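PDB 5O3Z: sorbitol-6-phosphate dehydrogenase from Erwinia amylovora CFBP1430, which catalyses the oxidation of sorbitol 6-phosphate at carbon 2 to fructose 6-phosphate, probably with NAD+ as the electron acceptor. Local coordinates for residues D80-Y91 / L130-I141; N144-S152 / S253-F263. All coordinates share one frame; numbering follows the deposited sequence.

Interaction 1 (D80-Y91 / L130-I141)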
loop_
_atom_site.group_PDB
_atom_site.type_symbol
_atom_site.label_atom_id
_atom_site.label_comp_id
_atom_site.label_asym_id
_atom_site.label_seq_id
_atom_site.Cartn_x
_atom_site.Cartn_y
_atom_site.Cartn_z
ATOM N N ASP A 80 -8.030 -29.667 22.460
ATOM C CA ASP A 80 -8.431 -29.204 23.782
ATOM C C ASP A 80 -8.396 -30.373 24.745
ATOM O O ASP A 80 -7.810 -30.267 25.809
ATOM C CB ASP A 80 -9.836 -28.631 23.753
ATOM C CG ASP A 80 -10.269 -28.026 25.078
ATOM O OD1 ASP A 80 -9.449 -27.477 25.873
ATOM O OD2 ASP A 80 -11.470 -27.988 25.305
ATOM N N GLU A 81 -9.005 -31.493 24.370
ATOM C CA GLU A 81 -8.936 -32.729 25.193
ATOM C C GLU A 81 -7.492 -33.032 25.574
ATOM O O GLU A 81 -7.203 -33.275 26.747
ATOM C CB GLU A 81 -9.439 -33.973 24.423
ATOM C CG GLU A 81 -10.915 -34.007 23.991
ATOM C CD GLU A 81 -11.165 -34.944 22.779
ATOM O OE1 GLU A 81 -10.352 -35.873 22.495
ATOM O OE2 GLU A 81 -12.189 -34.759 22.083
ATOM N N THR A 82 -6.587 -32.992 24.577
ATOM C CA THR A 82 -5.180 -33.348 24.724
ATOM C C THR A 82 -4.262 -32.374 25.550
ATOM O O THR A 82 -3.565 -32.823 26.495
ATOM C CB THR A 82 -4.585 -33.606 23.329
ATOM O OG1 THR A 82 -5.369 -34.600 22.666
ATOM C CG2 THR A 82 -3.108 -34.062 23.373
ATOM N N PHE A 83 -4.223 -31.078 25.200
ATOM C CA PHE A 83 -3.418 -30.090 25.914
ATOM C C PHE A 83 -4.199 -29.197 26.816
ATOM O O PHE A 83 -3.613 -28.487 27.569
ATOM C CB PHE A 83 -2.610 -29.194 24.952
ATOM C CG PHE A 83 -1.733 -29.942 24.002
ATOM C CD1 PHE A 83 -0.482 -30.397 24.398
ATOM C CD2 PHE A 83 -2.150 -30.204 22.715
ATOM C CE1 PHE A 83 0.344 -31.070 23.519
ATOM C CE2 PHE A 83 -1.338 -30.917 21.833
ATOM C CZ PHE A 83 -0.081 -31.322 22.234
ATOM N N GLY A 84 -5.515 -29.180 26.735
ATOM C CA GLY A 84 -6.342 -28.282 27.568
ATOM C C GLY A 84 -6.309 -26.782 27.265
ATOM O O GLY A 84 -6.915 -26.004 27.973
ATOM N N ARG A 85 -5.590 -26.377 26.227
ATOM C CA ARG A 85 -5.558 -24.959 25.808
ATOM C C ARG A 85 -4.954 -24.836 24.411
ATOM O O ARG A 85 -4.452 -25.812 23.825
ATOM C CB ARG A 85 -4.705 -24.169 26.795
ATOM C CG ARG A 85 -3.294 -24.765 26.863
ATOM C CD ARG A 85 -2.436 -24.072 27.843
ATOM N NE ARG A 85 -2.502 -22.638 27.611
ATOM C CZ ARG A 85 -2.102 -21.722 28.463
ATOM N NH1 ARG A 85 -1.557 -22.069 29.616
ATOM N NH2 ARG A 85 -2.231 -20.449 28.145
ATOM N N ALA A 86 -5.016 -23.622 23.868
ATOM C CA ALA A 86 -4.363 -23.301 22.584
ATOM C C ALA A 86 -3.976 -21.810 22.584
ATOM O O ALA A 86 -4.753 -20.952 23.019
ATOM C CB ALA A 86 -5.271 -23.599 21.431
ATOM N N ASP A 87 -2.726 -21.562 22.240
ATOM C CA ASP A 87 -2.081 -20.217 22.385
ATOM C C ASP A 87 -1.705 -19.556 21.029
ATOM O O ASP A 87 -1.782 -18.333 20.902
ATOM C CB ASP A 87 -0.850 -20.328 23.274
ATOM C CG ASP A 87 -1.200 -20.734 24.706
ATOM O OD1 ASP A 87 -1.523 -19.830 25.527
ATOM O OD2 ASP A 87 -1.236 -21.949 24.963
ATOM N N LEU A 88 -1.297 -20.392 20.084
ATOM C CA LEU A 88 -0.812 -20.023 18.765
ATOM C C LEU A 88 -1.450 -20.935 17.726
ATOM O O LEU A 88 -1.240 -22.182 17.805
ATOM C CB LEU A 88 0.702 -20.163 18.689
ATOM C CG LEU A 88 1.363 -20.023 17.306
ATOM C CD1 LEU A 88 1.092 -18.634 16.786
ATOM C CD2 LEU A 88 2.872 -20.260 17.373
ATOM N N LEU A 89 -2.145 -20.375 16.730
ATOM C CA LEU A 89 -2.483 -21.131 15.501
ATOM C C LEU A 89 -1.538 -20.749 14.368
ATOM O O LEU A 89 -1.442 -19.542 14.062
ATOM C CB LEU A 89 -3.944 -20.873 15.075
ATOM C CG LEU A 89 -4.438 -21.424 13.703
ATOM C CD1 LEU A 89 -4.494 -22.977 13.783
ATOM C CD2 LEU A 89 -5.814 -20.866 13.340
ATOM N N VAL A 90 -0.843 -21.722 13.770
ATOM C CA VAL A 90 -0.141 -21.535 12.549
ATOM C C VAL A 90 -0.866 -22.243 11.415
ATOM O O VAL A 90 -1.023 -23.479 11.431
ATOM C CB VAL A 90 1.324 -21.977 12.641
ATOM C CG1 VAL A 90 2.072 -21.678 11.363
ATOM C CG2 VAL A 90 1.992 -21.300 13.811
ATOM N N TYR A 91 -1.291 -21.459 10.404
ATOM C CA TYR A 91 -1.948 -22.017 9.238
ATOM C C TYR A 91 -1.032 -21.994 8.052
ATOM O O TYR A 91 -0.679 -20.913 7.459
ATOM C CB TYR A 91 -3.310 -21.336 8.934
ATOM C CG TYR A 91 -4.128 -22.065 7.859
ATOM C CD1 TYR A 91 -3.968 -21.808 6.479
ATOM C CD2 TYR A 91 -5.058 -23.014 8.225
ATOM C CE1 TYR A 91 -4.723 -22.490 5.536
ATOM C CE2 TYR A 91 -5.786 -23.695 7.292
ATOM C CZ TYR A 91 -5.611 -23.469 5.969
ATOM O OH TYR A 91 -6.431 -24.208 5.142
ATOM N N LEU A 130 -11.541 -21.146 21.493
ATOM C CA LEU A 130 -10.769 -21.748 22.614
ATOM C C LEU A 130 -9.959 -20.687 23.338
ATOM O O LEU A 130 -9.782 -20.746 24.587
ATOM C CB LEU A 130 -9.858 -22.903 22.154
ATOM C CG LEU A 130 -10.543 -24.219 21.685
ATOM C CD1 LEU A 130 -9.502 -25.261 21.229
ATOM C CD2 LEU A 130 -11.424 -24.828 22.760
ATOM N N MET A 131 -9.449 -19.714 22.579
ATOM C CA MET A 131 -8.550 -18.708 23.139
ATOM C C MET A 131 -9.370 -17.764 23.975
ATOM O O MET A 131 -8.943 -17.352 25.063
ATOM C CB MET A 131 -7.831 -17.932 22.011
ATOM C CG MET A 131 -6.652 -18.638 21.473
ATOM S SD MET A 131 -6.110 -17.785 19.960
ATOM C CE MET A 131 -5.037 -18.993 19.233
ATOM N N ILE A 132 -10.540 -17.420 23.462
ATOM C CA ILE A 132 -11.508 -16.605 24.141
ATOM C C ILE A 132 -12.041 -17.229 25.416
ATOM O O ILE A 132 -12.105 -16.558 26.471
ATOM C CB ILE A 132 -12.682 -16.255 23.206
ATOM C CG1 ILE A 132 -12.162 -15.264 22.150
ATOM C CG2 ILE A 132 -13.868 -15.619 23.930
ATOM C CD1 ILE A 132 -13.064 -15.164 20.945
ATOM N N ARG A 133 -12.400 -18.494 25.327
ATOM C CA ARG A 133 -12.970 -19.233 26.468
ATOM C C ARG A 133 -12.043 -19.202 27.645
ATOM O O ARG A 133 -12.470 -18.879 28.715
ATOM C CB ARG A 133 -13.200 -20.700 26.100
ATOM C CG ARG A 133 -13.966 -21.501 27.168
ATOM C CD ARG A 133 -13.798 -22.999 26.934
ATOM N NE ARG A 133 -12.418 -23.440 27.127
ATOM C CZ ARG A 133 -11.890 -24.590 26.676
ATOM N NH1 ARG A 133 -12.628 -25.455 25.999
ATOM N NH2 ARG A 133 -10.610 -24.889 26.897
ATOM N N ASP A 134 -10.781 -19.536 27.407
ATOM C CA ASP A 134 -9.749 -19.606 28.454
ATOM C C ASP A 134 -9.028 -18.322 28.751
ATOM O O ASP A 134 -8.008 -18.357 29.413
ATOM C CB ASP A 134 -8.668 -20.622 28.047
ATOM C CG ASP A 134 -9.155 -22.055 28.137
ATOM O OD1 ASP A 134 -10.271 -22.209 28.691
ATOM O OD2 ASP A 134 -8.438 -22.995 27.661
ATOM N N GLY A 135 -9.498 -17.194 28.248
ATOM C CA GLY A 135 -8.791 -15.904 28.463
ATOM C C GLY A 135 -7.340 -15.741 28.000
ATOM O O GLY A 135 -6.561 -15.040 28.632
ATOM N N ILE A 136 -6.956 -16.385 26.906
ATOM C CA ILE A 136 -5.588 -16.392 26.406
ATOM C C ILE A 136 -5.392 -15.202 25.389
ATOM O O ILE A 136 -6.279 -14.905 24.549
ATOM C CB ILE A 136 -5.267 -17.776 25.756
ATOM C CG1 ILE A 136 -5.135 -18.821 26.860
ATOM C CG2 ILE A 136 -3.972 -17.735 24.996
ATOM C CD1 ILE A 136 -5.287 -20.240 26.396
ATOM N N LYS A 137 -4.249 -14.529 25.497
ATOM C CA LYS A 137 -3.915 -13.453 24.605
ATOM C C LYS A 137 -3.150 -14.107 23.521
ATOM O O LYS A 137 -1.897 -14.096 23.515
ATOM C CB LYS A 137 -3.023 -12.439 25.282
ATOM C CG LYS A 137 -3.655 -11.697 26.439
ATOM C CD LYS A 137 -2.511 -11.031 27.218
ATOM C CE LYS A 137 -2.924 -10.601 28.605
ATOM N NZ LYS A 137 -4.274 -9.978 28.619
ATOM N N GLY A 138 -3.899 -14.703 22.601
ATOM C CA GLY A 138 -3.337 -15.658 21.642
ATOM C C GLY A 138 -2.780 -15.008 20.388
ATOM O O GLY A 138 -2.783 -13.822 20.265
ATOM N N ARG A 139 -2.228 -15.843 19.515
ATOM C CA ARG A 139 -1.664 -15.481 18.252
ATOM C C ARG A 139 -2.234 -16.369 17.126
ATOM O O ARG A 139 -2.446 -17.581 17.310
ATOM C CB ARG A 139 -0.216 -15.724 18.349
ATOM C CG ARG A 139 0.434 -14.953 19.469
ATOM C CD ARG A 139 0.501 -13.500 19.113
ATOM N NE ARG A 139 1.252 -12.677 20.009
ATOM C CZ ARG A 139 0.760 -11.930 20.982
ATOM N NH1 ARG A 139 -0.524 -11.955 21.317
ATOM N NH2 ARG A 139 1.604 -11.142 21.689
ATOM N N ILE A 140 -2.469 -15.779 15.962
ATOM C CA ILE A 140 -2.842 -16.512 14.783
ATOM C C ILE A 140 -1.880 -16.021 13.721
ATOM O O ILE A 140 -1.815 -14.801 13.476
ATOM C CB ILE A 140 -4.291 -16.259 14.362
ATOM C CG1 ILE A 140 -5.284 -16.761 15.413
ATOM C CG2 ILE A 140 -4.553 -16.887 13.002
ATOM C CD1 ILE A 140 -6.725 -16.338 15.194
ATOM N N ILE A 141 -1.149 -16.926 13.116
ATOM C CA ILE A 141 -0.228 -16.542 12.071
ATOM C C ILE A 141 -0.502 -17.359 10.871
ATOM O O ILE A 141 -0.384 -18.588 10.916
ATOM C CB ILE A 141 1.225 -16.710 12.537
ATOM C CG1 ILE A 141 1.531 -15.610 13.579
ATOM C CG2 ILE A 141 2.191 -16.570 11.373
ATOM C CD1 ILE A 141 2.753 -15.878 14.425
HETATM O O HOH W 1 -7.214 -22.503 24.887
#
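Arg133 grips Asp80 end-on with two nearly straight bonds: NH1 to OD2 at 2.9 Å and NH2 to OD1 at 3.0 Å. The oxygens lie in the guanidinium plane, but the nitrogens stand above the carboxylate plane, as the two flat groups are turned 40° apart. The same guanidinium takes Asp134 side-on through NE and NH2. Arg133 CG stands opposite its backbone N (chi1 -172°), and a bend at chi3 (66°) brings the guanidinium between the two carboxylates, which fix its rotation. Asp134 OD2 also sits 3.1 Å from water 1, which accepts from Ala86 N at 2.7 Å.

Strands 88-91 and 139-141 run parallel as neighbours in the Rossmann-type sheet of the SDR family. Helix 106-133 joins them in a beta-alpha-beta crossover. Four backbone bonds run between residues 87-91 and 139-141, among them Ile141 N to Leu89 O at 2.8 Å. On one face Leu88 CD1 meets Ile141 CD1 at 4.0 Å, against helix 231-242. On the other, Leu89 CD2 meets Ile140 CG2 at 4.2 Å, against helix 106-133. Ile136 CD1 lies against the Arg85 guanidinium. Arg85 NH2 makes a weak, bent bond to Asp87 OD1 within a salt bridge, while Val8 N holds Asp87 OD2.

Interaction 2 (N144-S152 / S253-F263); sequences NSKSGKVGS and SINVTGGQVMF
Lys149 NZ forms a salt bridge with the chain terminus, 3.1 Å from Phe263 OXT, and makes a weak bond, at 3.4 Å, to Phe263 O. Water 3 accepts from Lys149 NZ and joins it to Ser253 OG. Bends at chi2 (-66°) and chi3 (-61°) curl the Lys149 chain round to this carboxylate. Water 2 accepts from Lys146 NZ at 2.6 Å and weakly from Gln260 NE2.

The lysine stems pack on Val261: Lys146 CB on CG2, Lys149 CB on CG1. Val261 CG1 also stands 3.6 Å above the plane of the Phe263 ring, offset toward its rim; the ring edge meets Lys149 O. Lys149 CG rests 3.8 Å from Asn255 ND2, which is buried without a polar partner; Asn255 OD1 accepts from Gln252 of the third subunit. The Phe263 ring stacks on Phe263 of the fourth subunit.

Lys146 O accepts from Lys149 N, as in a 3-10 turn, and from Val150 N. Thr257 OG1 accepts from Val261 N, just past the type I' turn Thr257-Gln260. Ser145 and Ser147 touch Tyr158, which with Lys162 matches the SDR Tyr-X-X-X-Lys signature. The loop after strand 139-145 therefore probably borders the active site, with the C-terminal tail folded against it.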
loop_
_atom_site.group_PDB
_atom_site.type_symbol
_atom_site.label_atom_id
_atom_site.label_comp_id
_atom_site.label_asym_id
_atom_site.label_seq_id
_atom_site.Cartn_x
_atom_site.Cartn_y
_atom_site.Cartn_z
ATOM N N ASN A 144 1.627 -16.951 4.062
ATOM C CA ASN A 144 1.104 -16.355 2.875
ATOM C C ASN A 144 2.349 -16.244 1.979
ATOM O O ASN A 144 3.350 -16.986 2.185
ATOM C CB ASN A 144 0.350 -15.061 3.273
ATOM C CG ASN A 144 -0.631 -14.564 2.193
ATOM O OD1 ASN A 144 -0.275 -14.384 1.019
ATOM N ND2 ASN A 144 -1.839 -14.325 2.611
ATOM N N SER A 145 2.340 -15.305 1.048
ATOM C CA SER A 145 3.180 -15.334 -0.104
ATOM C C SER A 145 3.323 -13.888 -0.564
ATOM O O SER A 145 2.418 -13.074 -0.347
ATOM C CB SER A 145 2.532 -16.136 -1.207
ATOM O OG SER A 145 3.267 -16.097 -2.449
ATOM N N LYS A 146 4.396 -13.595 -1.264
ATOM C CA LYS A 146 4.447 -12.316 -1.977
ATOM C C LYS A 146 3.323 -12.201 -3.036
ATOM O O LYS A 146 2.862 -11.104 -3.356
ATOM C CB LYS A 146 5.824 -12.110 -2.565
ATOM C CG LYS A 146 6.199 -13.068 -3.640
ATOM C CD LYS A 146 7.529 -12.636 -4.212
ATOM C CE LYS A 146 8.221 -13.722 -4.993
ATOM N NZ LYS A 146 7.711 -13.712 -6.390
ATOM N N SER A 147 2.809 -13.329 -3.499
ATOM C CA SER A 147 1.665 -13.366 -4.357
ATOM C C SER A 147 0.395 -12.879 -3.684
ATOM O O SER A 147 -0.558 -12.667 -4.394
ATOM C CB SER A 147 1.492 -14.765 -4.984
ATOM O OG SER A 147 2.631 -15.132 -5.731
ATOM N N GLY A 148 0.371 -12.679 -2.372
ATOM C CA GLY A 148 -0.677 -11.947 -1.680
ATOM C C GLY A 148 -0.461 -10.451 -1.544
ATOM O O GLY A 148 -1.250 -9.770 -0.935
ATOM N N LYS A 149 0.660 -9.963 -2.052
ATOM C CA LYS A 149 0.981 -8.520 -2.112
ATOM C C LYS A 149 0.907 -7.938 -3.519
ATOM O O LYS A 149 0.484 -6.819 -3.691
ATOM C CB LYS A 149 2.435 -8.296 -1.606
ATOM C CG LYS A 149 2.628 -8.629 -0.145
ATOM C CD LYS A 149 1.882 -7.717 0.801
ATOM C CE LYS A 149 2.316 -6.270 0.691
ATOM N NZ LYS A 149 1.735 -5.566 1.856
ATOM N N VAL A 150 1.414 -8.701 -4.470
ATOM C CA VAL A 150 1.424 -8.453 -5.901
ATOM C C VAL A 150 0.853 -9.652 -6.664
ATOM O O VAL A 150 1.267 -10.799 -6.487
ATOM C CB VAL A 150 2.840 -8.147 -6.420
ATOM C CG1 VAL A 150 3.354 -7.002 -5.683
ATOM C CG2 VAL A 150 3.829 -9.217 -6.163
ATOM N N GLY A 151 -0.098 -9.360 -7.549
ATOM C CA GLY A 151 -0.772 -10.348 -8.336
ATOM C C GLY A 151 0.244 -11.056 -9.235
ATOM O O GLY A 151 1.311 -10.519 -9.508
ATOM N N SER A 152 -0.040 -12.301 -9.561
ATOM C CA SER A 152 0.920 -13.198 -10.235
ATOM C C SER A 152 0.350 -13.556 -11.570
ATOM O O SER A 152 -0.832 -13.885 -11.696
ATOM C CB SER A 152 1.198 -14.440 -9.371
ATOM O OG SER A 152 2.086 -15.311 -10.075
ATOM N N SER A 253 0.631 -7.617 7.316
ATOM C CA SER A 253 1.228 -8.416 6.264
ATOM C C SER A 253 2.684 -8.183 6.396
ATOM O O SER A 253 3.155 -7.090 6.067
ATOM C CB SER A 253 0.714 -7.971 4.895
ATOM O OG SER A 253 -0.705 -8.032 4.809
ATOM N N ILE A 254 3.426 -9.159 6.936
ATOM C CA ILE A 254 4.838 -8.990 7.255
ATOM C C ILE A 254 5.671 -9.571 6.120
ATOM O O ILE A 254 5.620 -10.745 5.841
ATOM C CB ILE A 254 5.160 -9.729 8.561
ATOM C CG1 ILE A 254 4.411 -9.178 9.740
ATOM C CG2 ILE A 254 6.621 -9.696 8.832
ATOM C CD1 ILE A 254 4.411 -7.643 9.964
ATOM N N ASN A 255 6.409 -8.744 5.391
ATOM C CA ASN A 255 7.165 -9.249 4.299
ATOM C C ASN A 255 8.393 -9.992 4.770
ATOM O O ASN A 255 9.089 -9.533 5.700
ATOM C CB ASN A 255 7.594 -8.092 3.383
ATOM C CG ASN A 255 6.421 -7.411 2.739
ATOM O OD1 ASN A 255 6.290 -6.169 2.744
ATOM N ND2 ASN A 255 5.563 -8.178 2.229
ATOM N N VAL A 256 8.707 -11.086 4.091
ATOM C CA VAL A 256 9.897 -11.867 4.372
ATOM C C VAL A 256 10.401 -12.221 3.034
ATOM O O VAL A 256 10.248 -13.379 2.525
ATOM C CB VAL A 256 9.533 -13.135 5.201
ATOM C CG1 VAL A 256 10.783 -13.876 5.595
ATOM C CG2 VAL A 256 8.771 -12.734 6.461
ATOM N N THR A 257 10.983 -11.202 2.379
ATOM C CA THR A 257 11.188 -11.278 0.941
ATOM C C THR A 257 12.581 -10.883 0.473
ATOM O O THR A 257 12.825 -10.827 -0.728
ATOM C CB THR A 257 10.167 -10.435 0.087
ATOM O OG1 THR A 257 10.451 -8.993 0.146
ATOM C CG2 THR A 257 8.671 -10.758 0.381
ATOM N N GLY A 258 13.502 -10.645 1.397
ATOM C CA GLY A 258 14.860 -10.131 1.017
ATOM C C GLY A 258 14.821 -8.825 0.287
ATOM O O GLY A 258 15.699 -8.529 -0.542
ATOM N N GLY A 259 13.800 -8.015 0.607
ATOM C CA GLY A 259 13.586 -6.733 -0.060
ATOM C C GLY A 259 12.944 -6.679 -1.421
ATOM O O GLY A 259 12.831 -5.594 -2.024
ATOM N N GLN A 260 12.496 -7.822 -1.946
ATOM C CA GLN A 260 11.756 -7.853 -3.179
ATOM C C GLN A 260 10.485 -7.008 -3.150
ATOM O O GLN A 260 10.152 -6.387 -4.171
ATOM C CB GLN A 260 11.419 -9.328 -3.603
ATOM C CG GLN A 260 10.984 -9.381 -5.063
ATOM C CD GLN A 260 10.907 -10.747 -5.694
ATOM O OE1 GLN A 260 11.409 -11.747 -5.136
ATOM N NE2 GLN A 260 10.265 -10.810 -6.884
ATOM N N VAL A 261 9.789 -7.005 -2.022
ATOM C CA VAL A 261 8.518 -6.307 -1.800
ATOM C C VAL A 261 8.686 -5.411 -0.608
ATOM O O VAL A 261 9.041 -5.869 0.416
ATOM C CB VAL A 261 7.360 -7.296 -1.454
ATOM C CG1 VAL A 261 6.063 -6.541 -1.178
ATOM C CG2 VAL A 261 7.129 -8.289 -2.580
ATOM N N MET A 262 8.545 -4.115 -0.781
ATOM C CA MET A 262 8.779 -3.167 0.300
ATOM C C MET A 262 7.525 -2.317 0.596
ATOM O O MET A 262 7.534 -1.470 1.519
ATOM C CB MET A 262 9.924 -2.276 -0.077
ATOM C CG MET A 262 11.301 -2.899 0.035
ATOM S SD MET A 262 12.589 -1.741 -0.630
ATOM C CE MET A 262 13.994 -2.832 -0.830
ATOM N N PHE A 263 6.433 -2.632 -0.085
ATOM C CA PHE A 263 5.141 -2.002 0.204
ATOM C C PHE A 263 4.256 -2.995 0.973
ATOM O O PHE A 263 4.755 -4.009 1.465
ATOM C CB PHE A 263 4.488 -1.600 -1.114
ATOM C CG PHE A 263 4.375 -2.750 -2.123
ATOM C CD1 PHE A 263 5.430 -3.059 -2.931
ATOM C CD2 PHE A 263 3.209 -3.527 -2.188
ATOM C CE1 PHE A 263 5.362 -4.087 -3.837
ATOM C CE2 PHE A 263 3.118 -4.545 -3.122
ATOM C CZ PHE A 263 4.206 -4.836 -3.911
ATOM O OXT PHE A 263 3.031 -2.837 1.040
HETATM O O HOH W 2 9.537 -13.844 -8.167
HETATM O O HOH W 3 -0.938 -6.617 2.285
#

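Overall arrangement
From the N terminus, the chain builds strands 8-12, 32-37 and 59-63 before the end of helix 69-83 opens the first segment of interaction 1. This contact closes a loop of 38 residues, most of them in helix 106-133. The end of strand 139-145 then opens segment 144-152 of interaction 2. Its loop is longer, 100 residues, and closes only at 253-263. The two loops follow one another; they neither nest nor cross. Their centres are 28 Å apart, on opposite sides of the chain's centre. Interaction 1 joins strand 88-91 to the start of strand 139-145, together with the ends of the helices before them. Interaction 2 ties the loop after strand 139-145 to the last strand and the tail.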